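PDB 2HC9: leucine aminopeptidase 1 from Caenorhabditis elegans, which removes N-terminal amino acids, preferably leucine, from peptides using two zinc ions per subunit, and probably acts as a digestive enzyme. Local coordinates for residues Ala188-Ala193 with Leu302-Asn307; Gly218-Val223 with Pro231-Leu236; Ile320-Gly325 with Ile340-Val345; Phe346-Thr351 with Thr355-Met360. The protein carries 1 engineered substitution. One frame throughout, in Å; residues are numbered along the deposited sequence.

Contact 1. Residues Ala188-Ala193 with Leu302-Asn307; sequences ALVDEA and LCIVEN
I304 meets two consecutive residues of the helix, L189 and V190, and A193 one turn further on rests on L302. The tip of I304, CD1, lies 3.9 Å from V190 CG2 and 4.0 Å from L189 CG. Lower on the same side chain, I304 CG1 meets L189 CD2 at 4.0 Å; L189 crosses I304 obliquely, touching CG1 and CG2 as well as the end methyl, whereas V190 meets CD1. I304 has CG1 anti to the carbonyl carbon (chi1 -63°) and the chain extended beyond it, which carries CD1 out to the helix. The closest pair is A193 CB with L302 CD1 at 3.6 Å; there one terminal methyl of the leucine rests on the alanine methyl. Replacing I304 by an alanine would probably open a gap under L189 and V190, since the methyl that both of them touch would be gone. This is helix-on-sheet packing in the α/β/α catalytic domain of the M17 peptidases: the 188-193 part of helix 186-199 runs nearly antiparallel to residues 302-307 of strand 297-307, at 163°, with these short axes 9.3 Å apart. Alternation along the strand sends C303 and V305 to the other face, against helices 218-224 and 337-350. Backbone hydrogen bonds to V234 and A232 hold L302 and I304 in the sheet. At the end of the segment the strand turns polar: N307 ND2 donates to OD1 of the zinc ligand D257, a second-shell bond at the metal site, and E306 forms a salt bridge with K315 of a second subunit.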
# COMPACT_ATOMS: atom_id res chain seq x y z
N ALA A 188 -37.35 -0.66 4.64
CA ALA A 188 -37.70 -2.03 4.99
C ALA A 188 -37.40 -2.30 6.47
O ALA A 188 -38.17 -2.98 7.13
CB ALA A 188 -36.94 -3.00 4.13
N LEU A 189 -36.28 -1.78 6.98
CA LEU A 189 -35.99 -1.97 8.41
C LEU A 189 -36.95 -1.19 9.33
O LEU A 189 -37.36 -1.71 10.39
CB LEU A 189 -34.50 -1.66 8.73
CG LEU A 189 -34.06 -1.91 10.20
CD1 LEU A 189 -34.39 -3.36 10.65
CD2 LEU A 189 -32.54 -1.64 10.37
N VAL A 190 -37.35 0.02 8.94
CA VAL A 190 -38.44 0.71 9.65
C VAL A 190 -39.68 -0.21 9.68
O VAL A 190 -40.28 -0.42 10.75
CB VAL A 190 -38.80 2.07 8.99
CG1 VAL A 190 -40.12 2.64 9.57
CG2 VAL A 190 -37.65 3.08 9.18
N ASP A 191 -40.04 -0.79 8.54
CA ASP A 191 -41.24 -1.66 8.49
C ASP A 191 -41.12 -2.87 9.41
O ASP A 191 -42.09 -3.22 10.09
CB ASP A 191 -41.52 -2.10 7.05
CG ASP A 191 -42.03 -0.97 6.18
OD1 ASP A 191 -42.40 0.09 6.72
OD2 ASP A 191 -42.02 -1.12 4.95
N GLU A 192 -39.94 -3.48 9.43
CA GLU A 192 -39.65 -4.59 10.34
C GLU A 192 -39.81 -4.19 11.81
O GLU A 192 -40.37 -4.94 12.59
CB GLU A 192 -38.25 -5.18 10.08
CG GLU A 192 -38.09 -5.83 8.68
CD GLU A 192 -38.47 -7.30 8.61
OE1 GLU A 192 -38.99 -7.85 9.60
OE2 GLU A 192 -38.24 -7.92 7.55
N ALA A 193 -39.32 -3.01 12.18
CA ALA A 193 -39.42 -2.55 13.57
C ALA A 193 -40.88 -2.27 13.91
O ALA A 193 -41.38 -2.61 15.01
CB ALA A 193 -38.58 -1.26 13.74
N LEU A 302 -34.19 2.87 17.52
CA LEU A 302 -33.43 2.36 16.38
C LEU A 302 -33.03 3.50 15.47
O LEU A 302 -33.88 4.23 15.00
CB LEU A 302 -34.24 1.32 15.60
CG LEU A 302 -34.78 0.18 16.50
CD1 LEU A 302 -35.53 -0.81 15.62
CD2 LEU A 302 -33.73 -0.54 17.35
N CYS A 303 -31.72 3.65 15.24
CA CYS A 303 -31.23 4.72 14.40
C CYS A 303 -30.92 4.10 13.04
O CYS A 303 -29.97 3.33 12.93
CB CYS A 303 -29.95 5.32 15.03
SG CYS A 303 -30.21 5.84 16.76
N ILE A 304 -31.74 4.42 12.04
CA ILE A 304 -31.78 3.61 10.80
C ILE A 304 -31.39 4.50 9.60
O ILE A 304 -32.11 5.43 9.26
CB ILE A 304 -33.18 3.01 10.55
CG1 ILE A 304 -33.54 2.04 11.69
CG2 ILE A 304 -33.21 2.24 9.20
CD1 ILE A 304 -35.05 1.63 11.69
N VAL A 305 -30.22 4.24 9.04
CA VAL A 305 -29.67 5.10 7.96
C VAL A 305 -28.94 4.23 6.95
O VAL A 305 -28.55 3.11 7.26
CB VAL A 305 -28.64 6.13 8.50
CG1 VAL A 305 -29.27 7.09 9.52
CG2 VAL A 305 -27.39 5.40 9.08
N GLU A 306 -28.77 4.74 5.73
CA GLU A 306 -27.78 4.15 4.84
C GLU A 306 -26.69 5.19 4.58
O GLU A 306 -27.00 6.34 4.29
CB GLU A 306 -28.42 3.67 3.54
CG GLU A 306 -27.35 3.06 2.57
CD GLU A 306 -27.93 2.27 1.39
OE1 GLU A 306 -29.03 1.69 1.53
OE2 GLU A 306 -27.26 2.23 0.32
N ASN A 307 -25.42 4.78 4.72
CA ASN A 307 -24.27 5.68 4.59
C ASN A 307 -23.68 5.51 3.18
O ASN A 307 -22.98 4.52 2.91
CB ASN A 307 -23.23 5.34 5.69
CG ASN A 307 -22.18 6.44 5.86
OD1 ASN A 307 -22.45 7.61 5.60
ND2 ASN A 307 -20.97 6.05 6.27

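Contact 2. Residues Gly218-Val223 with Pro231-Leu236; sequences GGIYHV and PAFVVL
An α-to-β connection of the catalytic domain brings I220 and Y221 of helix 218-224 against P231 and F233, where the chain returns after a short loop to enter strand 232-238. I220 makes the largest share of the contact. Its CD1 reaches F233 CD1 at 3.5 Å and approaches the ring obliquely, the two side chains crossing at about a right angle. The other branch points at the start of the strand, with I220 CG2 3.8 Å from A232 O and 4.3 Å from P231 CB. The two branches divide in this way because CG2 stands anti to the backbone N, whereas CG1 lies beside that N (chi1 -53°) and extends on to CD1. P231 fits against the turn of the helix itself: its CB is 3.7 Å from I220 O, and its CG comes obliquely to the Y221 ring, 4.3 Å from CD2. Y221 starts out away from the strand, and its hydroxyl hydrogen-bonds to E210. Beyond the pair, the F233 ring meets Y347 of helix 337-350 edge-to-face, and L212 of helix 210-215 packs on I220, P231 and F233. Strand 232-238 is itself held in the sheet between strands 203-208 and 297-307. The side-chain contacts between helix and strand are apolar, so the fit rests on shape; I220 CG2 lies against the carbonyl oxygen of A232, whose residue pairs with I304 in the sheet.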
# COMPACT_ATOMS: atom_id res chain seq x y z
N GLY A 218 -29.32 15.90 14.04
CA GLY A 218 -28.30 16.18 13.03
C GLY A 218 -27.45 14.96 12.70
O GLY A 218 -27.06 14.76 11.55
N GLY A 219 -27.15 14.13 13.72
CA GLY A 219 -26.37 12.93 13.49
C GLY A 219 -27.10 11.97 12.57
O GLY A 219 -26.55 11.54 11.56
N ILE A 220 -28.33 11.61 12.93
CA ILE A 220 -29.10 10.62 12.15
C ILE A 220 -29.35 11.18 10.73
O ILE A 220 -29.13 10.47 9.75
CB ILE A 220 -30.43 10.27 12.82
CG1 ILE A 220 -30.14 9.84 14.28
CG2 ILE A 220 -31.13 9.14 12.04
CD1 ILE A 220 -31.38 9.21 15.00
N TYR A 221 -29.77 12.44 10.65
CA TYR A 221 -30.10 13.03 9.36
C TYR A 221 -28.88 13.14 8.45
O TYR A 221 -28.92 12.73 7.29
CB TYR A 221 -30.73 14.42 9.51
CG TYR A 221 -31.06 15.02 8.16
CD1 TYR A 221 -30.18 15.93 7.54
CD2 TYR A 221 -32.22 14.65 7.48
CE1 TYR A 221 -30.50 16.50 6.29
CE2 TYR A 221 -32.53 15.20 6.24
CZ TYR A 221 -31.66 16.12 5.65
OH TYR A 221 -31.95 16.66 4.41
N HIS A 222 -27.82 13.76 8.96
CA HIS A 222 -26.70 14.04 8.07
C HIS A 222 -25.96 12.78 7.61
O HIS A 222 -25.52 12.70 6.46
CB HIS A 222 -25.79 15.15 8.63
CG HIS A 222 -26.48 16.49 8.63
ND1 HIS A 222 -26.78 17.17 7.47
CD2 HIS A 222 -26.97 17.24 9.65
CE1 HIS A 222 -27.41 18.30 7.78
NE2 HIS A 222 -27.56 18.35 9.09
N VAL A 223 -25.89 11.77 8.47
CA VAL A 223 -25.33 10.49 8.04
C VAL A 223 -26.16 9.87 6.92
O VAL A 223 -25.61 9.39 5.92
CB VAL A 223 -25.18 9.50 9.25
CG1 VAL A 223 -24.89 8.08 8.77
CG2 VAL A 223 -24.05 10.00 10.19
N PRO A 231 -33.26 8.47 5.98
CA PRO A 231 -32.93 8.07 7.34
C PRO A 231 -34.21 8.04 8.21
O PRO A 231 -35.20 8.71 7.87
CB PRO A 231 -31.97 9.21 7.81
CG PRO A 231 -32.35 10.41 6.95
CD PRO A 231 -32.68 9.78 5.61
N ALA A 232 -34.19 7.29 9.31
CA ALA A 232 -35.32 7.24 10.24
C ALA A 232 -34.83 6.98 11.63
O ALA A 232 -33.77 6.37 11.83
CB ALA A 232 -36.32 6.12 9.84
N PHE A 233 -35.61 7.45 12.59
CA PHE A 233 -35.45 7.08 13.97
C PHE A 233 -36.78 6.47 14.43
O PHE A 233 -37.85 7.09 14.27
CB PHE A 233 -35.17 8.35 14.77
CG PHE A 233 -34.94 8.12 16.25
CD1 PHE A 233 -33.85 7.36 16.70
CD2 PHE A 233 -35.77 8.71 17.18
CE1 PHE A 233 -33.58 7.20 18.06
CE2 PHE A 233 -35.53 8.55 18.55
CZ PHE A 233 -34.44 7.79 19.00
N VAL A 234 -36.72 5.25 14.94
CA VAL A 234 -37.93 4.53 15.36
C VAL A 234 -37.84 4.25 16.85
O VAL A 234 -36.83 3.71 17.32
CB VAL A 234 -38.05 3.19 14.61
CG1 VAL A 234 -39.24 2.34 15.15
CG2 VAL A 234 -38.19 3.45 13.09
N VAL A 235 -38.90 4.59 17.58
CA VAL A 235 -38.96 4.28 19.01
C VAL A 235 -40.14 3.33 19.23
O VAL A 235 -41.26 3.66 18.82
CB VAL A 235 -39.18 5.56 19.86
CG1 VAL A 235 -39.15 5.22 21.37
CG2 VAL A 235 -38.10 6.60 19.53
N LEU A 236 -39.90 2.19 19.87
CA LEU A 236 -40.99 1.36 20.40
C LEU A 236 -40.95 1.52 21.90
O LEU A 236 -39.93 1.23 22.52
CB LEU A 236 -40.77 -0.11 20.05
CG LEU A 236 -40.39 -0.38 18.58
CD1 LEU A 236 -40.23 -1.88 18.37
CD2 LEU A 236 -41.45 0.23 17.62

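Contact 3. Residues Ile320-Gly325 with Ile340-Val345; sequences IKMLSG and ILADGV
Within residues 340-345, A342 is the first to touch the 320-325 loop, its CB 3.8 Å from M322 CE; L339, a turn earlier, also packs on M322. The methionine is bent at both chi2 and chi3, which folds its methyl back toward the helix. The carbonyl of A342 takes a weak bond from a bridging water. D343, next in sequence, carries the polar part of the contact. Its OD1 accepts L323 N at 2.8 Å in a nearly straight bond, 169° at the hydrogen, although the donor stands 48° out of the carboxylate plane. The same water donates to D343 OD1 at 2.9 Å and accepts from S324 N at 3.1 Å, so one carboxylate oxygen grips two successive amides of a type I β turn, M322-G325, directly and through water. The turn follows strand 319-321, and helix 337-350 begins just after the zinc ligands D334 and E336. D343 OD2 accepts I220 N at the first turn of helix 218-224. An alanine in place of D343 would probably leave the L323 and I220 amides without their acceptor and the water with a weakened hold. L323 CD2 lies 3.5 Å from D343 O.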
# COMPACT_ATOMS: atom_id res chain seq x y z
N ILE A 320 -21.51 19.58 12.02
CA ILE A 320 -22.97 19.47 12.21
C ILE A 320 -23.37 19.70 13.68
O ILE A 320 -22.53 19.55 14.59
CB ILE A 320 -23.49 18.09 11.68
CG1 ILE A 320 -22.88 16.92 12.50
CG2 ILE A 320 -23.24 18.01 10.16
CD1 ILE A 320 -23.57 15.58 12.23
N LYS A 321 -24.64 20.05 13.90
CA LYS A 321 -25.17 20.19 15.26
C LYS A 321 -26.02 18.96 15.57
O LYS A 321 -26.95 18.60 14.81
CB LYS A 321 -25.99 21.48 15.39
CG LYS A 321 -26.51 21.73 16.82
CD LYS A 321 -27.07 23.16 17.01
CE LYS A 321 -25.90 24.10 17.36
NZ LYS A 321 -26.28 25.48 17.79
N MET A 322 -25.67 18.31 16.67
CA MET A 322 -26.28 17.04 17.08
C MET A 322 -27.60 17.34 17.80
O MET A 322 -27.89 18.51 18.13
CB MET A 322 -25.32 16.31 18.02
CG MET A 322 -23.92 16.12 17.44
SD MET A 322 -23.89 15.25 15.85
CE MET A 322 -24.27 13.61 16.39
N LEU A 323 -28.40 16.30 18.06
CA LEU A 323 -29.65 16.50 18.83
C LEU A 323 -29.37 17.19 20.18
O LEU A 323 -30.18 17.98 20.67
CB LEU A 323 -30.34 15.15 19.04
CG LEU A 323 -31.73 15.21 19.68
CD1 LEU A 323 -32.72 16.02 18.80
CD2 LEU A 323 -32.25 13.77 19.98
N SER A 324 -28.21 16.90 20.76
CA SER A 324 -27.79 17.43 22.08
C SER A 324 -27.57 18.96 22.06
O SER A 324 -27.47 19.59 23.13
CB SER A 324 -26.49 16.75 22.51
OG SER A 324 -25.42 17.16 21.66
N GLY A 325 -27.47 19.52 20.86
CA GLY A 325 -27.10 20.92 20.70
C GLY A 325 -25.59 21.12 20.55
O GLY A 325 -25.16 22.22 20.19
N ILE A 340 -24.89 8.73 14.81
CA ILE A 340 -26.32 8.46 14.91
C ILE A 340 -26.71 8.03 16.32
O ILE A 340 -27.79 8.40 16.81
CB ILE A 340 -26.84 7.49 13.81
CG1 ILE A 340 -26.40 6.03 14.08
CG2 ILE A 340 -26.36 7.96 12.40
CD1 ILE A 340 -26.96 4.99 13.05
N LEU A 341 -25.83 7.26 16.98
CA LEU A 341 -26.07 6.83 18.34
C LEU A 341 -25.99 7.98 19.34
O LEU A 341 -26.68 7.94 20.34
CB LEU A 341 -25.12 5.71 18.77
CG LEU A 341 -25.31 4.37 18.04
CD1 LEU A 341 -24.07 3.50 18.23
CD2 LEU A 341 -26.57 3.61 18.53
N ALA A 342 -25.15 8.99 19.08
CA ALA A 342 -25.13 10.18 19.95
C ALA A 342 -26.53 10.81 20.02
O ALA A 342 -26.99 11.26 21.10
CB ALA A 342 -24.10 11.23 19.39
N ASP A 343 -27.23 10.86 18.89
CA ASP A 343 -28.61 11.37 18.91
C ASP A 343 -29.56 10.41 19.65
O ASP A 343 -30.43 10.84 20.42
CB ASP A 343 -29.12 11.57 17.49
CG ASP A 343 -28.53 12.81 16.81
OD1 ASP A 343 -27.79 13.59 17.46
OD2 ASP A 343 -28.82 12.97 15.60
N GLY A 344 -29.41 9.11 19.39
CA GLY A 344 -30.34 8.11 19.99
C GLY A 344 -30.23 8.09 21.51
O GLY A 344 -31.25 8.04 22.22
N VAL A 345 -29.01 8.17 22.02
CA VAL A 345 -28.77 8.14 23.45
C VAL A 345 -29.23 9.46 24.12
O VAL A 345 -29.83 9.47 25.20
CB VAL A 345 -27.29 7.78 23.72
CG1 VAL A 345 -26.93 8.04 25.13
CG2 VAL A 345 -27.01 6.31 23.40
O HOH W 1 -26.94 14.10 20.18

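Contact 4. Residues Phe346-Thr351 with Thr355-Met360; sequences FYAKET and TTIFDM
I357 points end-on into the helix, and its terminal methyl makes the contact. With CG1 anti to the carbonyl carbon (chi1 -57°) and the chain carried straight on at chi2, CD1 projects from the strand into the angle between A348 and K349. It comes within 3.8 Å of K349 CB and equally near K349 N, so it touches the helix backbone as well as a side chain. A348 CB, directed toward the strand, is a looser neighbour at 4.2 Å from I357 CD1. K349 gives only the root of its side chain: all four of its torsions lie near 180°, and the extended chain carries NZ away from the strand, so that an apolar CB faces I357 and the charge is kept at a distance. The buried surface is small, about 110 Å², and entirely a matter of van der Waals fit. Helix 337-350 and strand 356-361 are joined by a short connection, the last part of a long crossover from strand 297-307 that also contains strands 319-321 and 327-329. A348 also packs on A248 of strand 246-254, which lies between those two strands in the sheet. On the opposite face of the strand, F358 meets F476 of helix 473-480 edge-to-face.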
# COMPACT_ATOMS: atom_id res chain seq x y z
N PHE A 346 -28.97 10.58 23.46
CA PHE A 346 -29.49 11.85 23.95
C PHE A 346 -31.03 11.87 24.01
O PHE A 346 -31.64 12.27 25.00
CB PHE A 346 -28.99 13.04 23.13
CG PHE A 346 -29.41 14.36 23.71
CD1 PHE A 346 -28.70 14.92 24.78
CD2 PHE A 346 -30.53 15.03 23.21
CE1 PHE A 346 -29.11 16.16 25.33
CE2 PHE A 346 -30.97 16.24 23.77
CZ PHE A 346 -30.24 16.81 24.83
N TYR A 347 -31.65 11.42 22.94
CA TYR A 347 -33.10 11.27 22.94
C TYR A 347 -33.60 10.41 24.09
O TYR A 347 -34.58 10.78 24.77
CB TYR A 347 -33.58 10.69 21.60
CG TYR A 347 -35.09 10.66 21.45
CD1 TYR A 347 -35.76 11.72 20.85
CD2 TYR A 347 -35.83 9.56 21.90
CE1 TYR A 347 -37.16 11.68 20.67
CE2 TYR A 347 -37.22 9.52 21.74
CZ TYR A 347 -37.86 10.57 21.12
OH TYR A 347 -39.23 10.50 20.96
N ALA A 348 -32.97 9.26 24.31
CA ALA A 348 -33.37 8.35 25.38
C ALA A 348 -33.29 9.05 26.73
O ALA A 348 -34.19 8.89 27.55
CB ALA A 348 -32.51 7.08 25.39
N LYS A 349 -32.22 9.82 26.94
CA LYS A 349 -32.07 10.55 28.22
C LYS A 349 -33.09 11.67 28.34
O LYS A 349 -33.82 11.72 29.31
CB LYS A 349 -30.66 11.15 28.37
CG LYS A 349 -30.51 11.90 29.71
CD LYS A 349 -29.13 12.54 29.85
CE LYS A 349 -29.04 13.24 31.23
NZ LYS A 349 -27.75 13.91 31.40
N GLU A 350 -33.11 12.56 27.34
CA GLU A 350 -33.80 13.85 27.40
C GLU A 350 -35.32 13.69 27.22
O GLU A 350 -36.10 14.25 28.00
CB GLU A 350 -33.22 14.81 26.35
CG GLU A 350 -34.01 16.11 26.08
CD GLU A 350 -33.93 17.12 27.22
OE1 GLU A 350 -34.83 18.00 27.29
OE2 GLU A 350 -32.99 17.06 28.03
N THR A 351 -35.71 12.95 26.20
CA THR A 351 -37.12 12.83 25.82
C THR A 351 -37.78 11.67 26.52
O THR A 351 -38.86 11.82 27.10
CB THR A 351 -37.29 12.76 24.30
OG1 THR A 351 -36.80 13.97 23.74
CG2 THR A 351 -38.81 12.63 23.94
N THR A 355 -33.25 6.10 32.59
CA THR A 355 -32.18 6.18 33.59
C THR A 355 -31.20 5.02 33.50
O THR A 355 -30.18 5.00 34.20
CB THR A 355 -32.78 6.22 35.00
OG1 THR A 355 -33.65 5.08 35.17
CG2 THR A 355 -33.57 7.51 35.18
N THR A 356 -31.50 4.07 32.62
CA THR A 356 -30.53 3.05 32.21
C THR A 356 -30.54 3.04 30.68
O THR A 356 -31.58 2.74 30.05
CB THR A 356 -30.89 1.65 32.78
OG1 THR A 356 -31.04 1.73 34.21
CG2 THR A 356 -29.77 0.63 32.48
N ILE A 357 -29.41 3.41 30.08
CA ILE A 357 -29.33 3.54 28.61
C ILE A 357 -28.24 2.61 28.08
O ILE A 357 -27.06 2.75 28.41
CB ILE A 357 -29.05 5.00 28.16
CG1 ILE A 357 -30.12 5.96 28.71
CG2 ILE A 357 -28.90 5.08 26.61
CD1 ILE A 357 -29.78 7.45 28.55
N PHE A 358 -28.67 1.63 27.29
CA PHE A 358 -27.76 0.71 26.60
C PHE A 358 -27.73 1.12 25.15
O PHE A 358 -28.77 1.40 24.56
CB PHE A 358 -28.27 -0.74 26.68
CG PHE A 358 -28.32 -1.29 28.07
CD1 PHE A 358 -27.19 -1.87 28.65
CD2 PHE A 358 -29.53 -1.30 28.78
CE1 PHE A 358 -27.24 -2.42 29.93
CE2 PHE A 358 -29.60 -1.85 30.07
CZ PHE A 358 -28.44 -2.40 30.66
N ASP A 359 -26.54 1.13 24.56
CA ASP A 359 -26.47 1.24 23.11
C ASP A 359 -25.63 0.08 22.61
O ASP A 359 -24.65 -0.30 23.25
CB ASP A 359 -25.98 2.63 22.65
CG ASP A 359 -24.47 2.81 22.80
OD1 ASP A 359 -24.03 3.44 23.78
OD2 ASP A 359 -23.73 2.31 21.91
N MET A 360 -26.04 -0.53 21.50
CA MET A 360 -25.31 -1.68 20.98
C MET A 360 -25.13 -1.46 19.49
O MET A 360 -26.06 -1.04 18.80
CB MET A 360 -26.11 -2.96 21.23
CG MET A 360 -25.36 -4.23 20.81
SD MET A 360 -26.10 -5.80 21.33
CE MET A 360 -27.59 -5.93 20.28

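All four contacts lie in the catalytic domain and are largely buried. Contacts 1, 2 and 4 set helices on one mixed sheet by apolar packing; contact 1 uses one face of strand 297-307, while helices 218-224 and 337-350 of contacts 2 to 4 pack on the other. Strands 297-307 and 232-238 are hydrogen-bonded neighbours, joining contacts 1 and 2. Contacts 3 and 4 share helix 337-350, which is gripped mainly through D343 in the first and meets I357 by apolar packing in the second. Contact 3 differs in chemistry, joining a partly exposed turn through a carboxylate and a water; D343 also ties it to contact 2. Contact 4, the smallest, lies away from the zinc site.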